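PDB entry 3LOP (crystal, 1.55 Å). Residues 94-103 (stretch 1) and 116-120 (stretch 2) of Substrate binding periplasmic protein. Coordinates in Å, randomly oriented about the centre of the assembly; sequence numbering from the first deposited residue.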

ATOM      1  N   VAL A  94      19.106   0.142  -9.058  1.00  6.53           N
ATOM      2  CA  VAL A  94      19.576  -0.096  -7.699  1.00  6.66           C
ATOM      3  C   VAL A  94      19.349  -1.543  -7.266  1.00  5.33           C
ATOM      4  O   VAL A  94      20.232  -2.173  -6.680  1.00  5.33           O
ATOM      5  CB  VAL A  94      18.866   0.837  -6.697  1.00  7.05           C
ATOM      6  CG1 VAL A  94      19.375   0.574  -5.292  1.00  9.60           C
ATOM      7  CG2 VAL A  94      19.108   2.289  -7.084  1.00  9.61           C
ATOM      8  N   LEU A  95      18.162  -2.069  -7.551  1.00  4.32           N
ATOM      9  CA  LEU A  95      17.855  -3.441  -7.172  1.00  4.24           C
ATOM     10  C   LEU A  95      18.693  -4.425  -7.979  1.00  3.98           C
ATOM     11  O   LEU A  95      19.180  -5.416  -7.443  1.00  3.83           O
ATOM     12  CB  LEU A  95      16.367  -3.732  -7.384  1.00  4.77           C
ATOM     13  CG  LEU A  95      15.381  -2.840  -6.625  1.00  6.06           C
ATOM     14  CD1 LEU A  95      13.960  -3.238  -7.000  1.00  7.53           C
ATOM     15  CD2 LEU A  95      15.599  -2.972  -5.127  1.00  5.88           C
ATOM     16  N   ALA A  96      18.862  -4.146  -9.268  1.00  4.22           N
ATOM     17  CA  ALA A  96      19.644  -5.021 -10.138  1.00  3.71           C
ATOM     18  C   ALA A  96      21.095  -5.093  -9.677  1.00  4.32           C
ATOM     19  O   ALA A  96      21.715  -6.155  -9.695  1.00  4.22           O
ATOM     20  CB  ALA A  96      19.583  -4.516 -11.574  1.00  4.58           C
ATOM     21  N   GLU A  97      21.630  -3.951  -9.269  1.00  3.85           N
ATOM     22  CA  GLU A  97      23.010  -3.871  -8.817  1.00  3.96           C
ATOM     23  C   GLU A  97      23.242  -4.692  -7.554  1.00  4.57           C
ATOM     24  O   GLU A  97      24.277  -5.345  -7.401  1.00  4.51           O
ATOM     25  CB  GLU A  97      23.363  -2.408  -8.570  1.00  5.48           C
ATOM     26  CG  GLU A  97      24.742  -2.163  -7.997  1.00  7.51           C
ATOM     27  CD  GLU A  97      24.992  -0.688  -7.812  1.00 11.16           C
ATOM     28  OE1 GLU A  97      25.144   0.017  -8.832  1.00 13.65           O
ATOM     29  OE2 GLU A  97      25.014  -0.231  -6.652  1.00 13.67           O
ATOM     30  N   ALA A  98      22.267  -4.665  -6.654  1.00  3.37           N
ATOM     31  CA  ALA A  98      22.374  -5.397  -5.403  1.00  4.14           C
ATOM     32  C   ALA A  98      21.773  -6.799  -5.489  1.00  4.86           C
ATOM     33  O   ALA A  98      21.920  -7.588  -4.561  1.00  6.01           O
ATOM     34  CB  ALA A  98      21.682  -4.612  -4.288  1.00  4.30           C
ATOM     35  N   ARG A  99      21.111  -7.105  -6.605  1.00  5.03           N
ATOM     36  CA  ARG A  99      20.445  -8.398  -6.778  1.00  4.33           C
ATOM     37  C   ARG A  99      19.530  -8.586  -5.576  1.00  4.80           C
ATOM     38  O   ARG A  99      19.383  -9.686  -5.046  1.00  5.48           O
ATOM     39  CB  ARG A  99      21.461  -9.542  -6.851  1.00  5.67           C
ATOM     40  CG  ARG A  99      22.252  -9.557  -8.151  1.00  5.90           C
ATOM     41  CD  ARG A  99      23.212 -10.744  -8.230  1.00  7.00           C
ATOM     42  NE  ARG A  99      24.247 -10.672  -7.206  1.00  7.11           N
ATOM     43  CZ  ARG A  99      24.269 -11.405  -6.098  1.00  7.36           C
ATOM     44  NH1 ARG A  99      23.309 -12.289  -5.860  1.00  9.83           N
ATOM     45  NH2 ARG A  99      25.252 -11.243  -5.221  1.00  8.67           N
ATOM     46  N   LEU A 100      18.901  -7.493  -5.167  1.00  4.63           N
ATOM     47  CA  LEU A 100      18.031  -7.487  -4.001  1.00  4.27           C
ATOM     48  C   LEU A 100      16.548  -7.487  -4.338  1.00  4.59           C
ATOM     49  O   LEU A 100      16.042  -6.546  -4.943  1.00  5.66           O
ATOM     50  CB  LEU A 100      18.347  -6.257  -3.147  1.00  6.41           C
ATOM     51  CG  LEU A 100      17.720  -6.202  -1.755  1.00  7.04           C
ATOM     52  CD1 LEU A 100      18.341  -7.274  -0.879  1.00  9.48           C
ATOM     53  CD2 LEU A 100      17.946  -4.823  -1.148  1.00  9.44           C
ATOM     54  N   PRO A 101      15.828  -8.547  -3.943  1.00  4.39           N
ATOM     55  CA  PRO A 101      14.396  -8.588  -4.239  1.00  5.22           C
ATOM     56  C   PRO A 101      13.620  -7.598  -3.373  1.00  4.73           C
ATOM     57  O   PRO A 101      13.924  -7.420  -2.193  1.00  5.51           O
ATOM     58  CB  PRO A 101      14.022 -10.039  -3.943  1.00  6.57           C
ATOM     59  CG  PRO A 101      14.980 -10.423  -2.864  1.00  9.95           C
ATOM     60  CD  PRO A 101      16.282  -9.805  -3.325  1.00  5.84           C
ATOM     61  N   LEU A 102      12.642  -6.937  -3.982  1.00  3.40           N
ATOM     62  CA  LEU A 102      11.789  -5.985  -3.280  1.00  4.61           C
ATOM     63  C   LEU A 102      10.440  -6.679  -3.129  1.00  3.76           C
ATOM     64  O   LEU A 102       9.701  -6.835  -4.099  1.00  3.38           O
ATOM     65  CB  LEU A 102      11.639  -4.690  -4.087  1.00  5.55           C
ATOM     66  CG  LEU A 102      10.516  -3.729  -3.676  1.00  8.26           C
ATOM     67  CD1 LEU A 102      10.529  -3.509  -2.178  1.00  9.26           C
ATOM     68  CD2 LEU A 102      10.674  -2.405  -4.415  1.00  8.25           C
ATOM     69  N   VAL A 103      10.136  -7.100  -1.906  1.00  2.58           N
ATOM     70  CA  VAL A 103       8.894  -7.804  -1.628  1.00  3.11           C
ATOM     71  C   VAL A 103       7.821  -6.869  -1.096  1.00  3.12           C
ATOM     72  O   VAL A 103       8.051  -6.110  -0.156  1.00  3.69           O
ATOM     73  CB  VAL A 103       9.123  -8.941  -0.604  1.00  3.20           C
ATOM     74  CG1 VAL A 103       7.804  -9.623  -0.266  1.00  4.63           C
ATOM     75  CG2 VAL A 103      10.107  -9.955  -1.173  1.00  5.35           C
TER
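Stretch 2 (116-120) PLVFP

Two backbone hydrogen bonds, both centred on Leu102, fix stretch 2 alongside the end of stretch 1. Leu102 N donates to Leu117 O at 2.7 Å, and Phe119 N donates to Leu102 O at 2.8 Å; N-H...O angles of 172° and 168° make both bonds nearly linear. One residue thus bonds through its amide and its carbonyl to the residues before and after Val118, the pattern expected of parallel strands. Leu117 O also receives a CA-H...O contact from Pro101, with Pro101 CA 3.3 Å from the oxygen.

The two chains run in the same direction, and their register advances one residue at a time: the CA atoms of Pro101 and Leu117 lie 4.6 Å apart, those of Leu102 and Val118 4.8 Å, and those of Val103 and Phe119 also 4.8 Å. Val118 and Phe119 are extended, whereas Leu117, with phi/psi of -100/0°, precedes the strand in a different conformation. Leu102 and Val118 direct their side chains to one face of the sheet, Val103 and Phe119 to the other.

Ahead of the paired strands, stretch 1 is a helix through Ala98, which Arg99 leaves with positive phi. Leu117, whose CA-to-CB bond points toward stretch 1, reaches back to this segment and has the largest area of any residue covered by the other stretch, 117 Å². Leu117 CD1 lies 3.1 Å from Leu95 O, 4.0 Å from Leu95 CB and 3.9 Å from Arg99 CA, so the methyl group packs against the last part of the helix and its exit. Leu95 also meets the strand directly, its CD1 3.7 Å from CG2 of Val118. Toward the other face of the sheet, Pro101 CB approaches Phe119 CE1 at 3.8 Å, obliquely to the ring. Together the stretches bury 397 Å², both sides summed.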

ATOM      1  N   PRO A 116      12.045  -8.072 -12.768  1.00  9.31           N
ATOM      2  CA  PRO A 116      12.348  -9.384 -12.188  1.00  8.70           C
ATOM      3  C   PRO A 116      12.634  -9.407 -10.688  1.00  7.55           C
ATOM      4  O   PRO A 116      12.469 -10.442 -10.041  1.00  7.22           O
ATOM      5  CB  PRO A 116      13.541  -9.861 -13.022  1.00 10.72           C
ATOM      6  CG  PRO A 116      14.223  -8.582 -13.393  1.00 12.66           C
ATOM      7  CD  PRO A 116      13.049  -7.708 -13.785  1.00  9.78           C
ATOM      8  N   LEU A 117      13.061  -8.275 -10.133  1.00  5.18           N
ATOM      9  CA  LEU A 117      13.362  -8.212  -8.706  1.00  5.17           C
ATOM     10  C   LEU A 117      12.259  -7.600  -7.850  1.00  4.29           C
ATOM     11  O   LEU A 117      12.407  -7.498  -6.631  1.00  4.68           O
ATOM     12  CB  LEU A 117      14.676  -7.459  -8.479  1.00  6.22           C
ATOM     13  CG  LEU A 117      15.924  -8.267  -8.847  1.00  7.59           C
ATOM     14  CD1 LEU A 117      17.171  -7.405  -8.726  1.00  8.90           C
ATOM     15  CD2 LEU A 117      16.019  -9.477  -7.927  1.00  8.39           C
ATOM     16  N   VAL A 118      11.159  -7.195  -8.476  1.00  4.29           N
ATOM     17  CA  VAL A 118      10.053  -6.611  -7.724  1.00  4.62           C
ATOM     18  C   VAL A 118       8.915  -7.617  -7.621  1.00  4.35           C
ATOM     19  O   VAL A 118       8.449  -8.154  -8.628  1.00  4.74           O
ATOM     20  CB  VAL A 118       9.554  -5.311  -8.382  1.00  4.28           C
ATOM     21  CG1 VAL A 118       8.434  -4.706  -7.556  1.00  5.60           C
ATOM     22  CG2 VAL A 118      10.705  -4.318  -8.495  1.00  6.39           C
ATOM     23  N   PHE A 119       8.475  -7.868  -6.390  1.00  3.96           N
ATOM     24  CA  PHE A 119       7.413  -8.829  -6.120  1.00  3.03           C
ATOM     25  C   PHE A 119       6.173  -8.199  -5.490  1.00  3.74           C
ATOM     26  O   PHE A 119       6.002  -8.221  -4.268  1.00  3.33           O
ATOM     27  CB  PHE A 119       7.938  -9.943  -5.204  1.00  3.62           C
ATOM     28  CG  PHE A 119       9.036 -10.766  -5.820  1.00  3.91           C
ATOM     29  CD1 PHE A 119      10.344 -10.291  -5.875  1.00  4.73           C
ATOM     30  CD2 PHE A 119       8.753 -12.016  -6.362  1.00  4.48           C
ATOM     31  CE1 PHE A 119      11.353 -11.053  -6.463  1.00  5.57           C
ATOM     32  CE2 PHE A 119       9.754 -12.786  -6.952  1.00  5.04           C
ATOM     33  CZ  PHE A 119      11.055 -12.305  -7.004  1.00  4.99           C
ATOM     34  N   PRO A 120       5.290  -7.625  -6.322  1.00  3.53           N
ATOM     35  CA  PRO A 120       4.072  -7.001  -5.803  1.00  3.29           C
ATOM     36  C   PRO A 120       3.150  -8.056  -5.209  1.00  3.63           C
ATOM     37  O   PRO A 120       2.980  -9.137  -5.780  1.00  4.26           O
ATOM     38  CB  PRO A 120       3.472  -6.337  -7.041  1.00  5.28           C
ATOM     39  CG  PRO A 120       3.908  -7.250  -8.156  1.00  5.11           C
ATOM     40  CD  PRO A 120       5.350  -7.533  -7.792  1.00  5.58           C
TER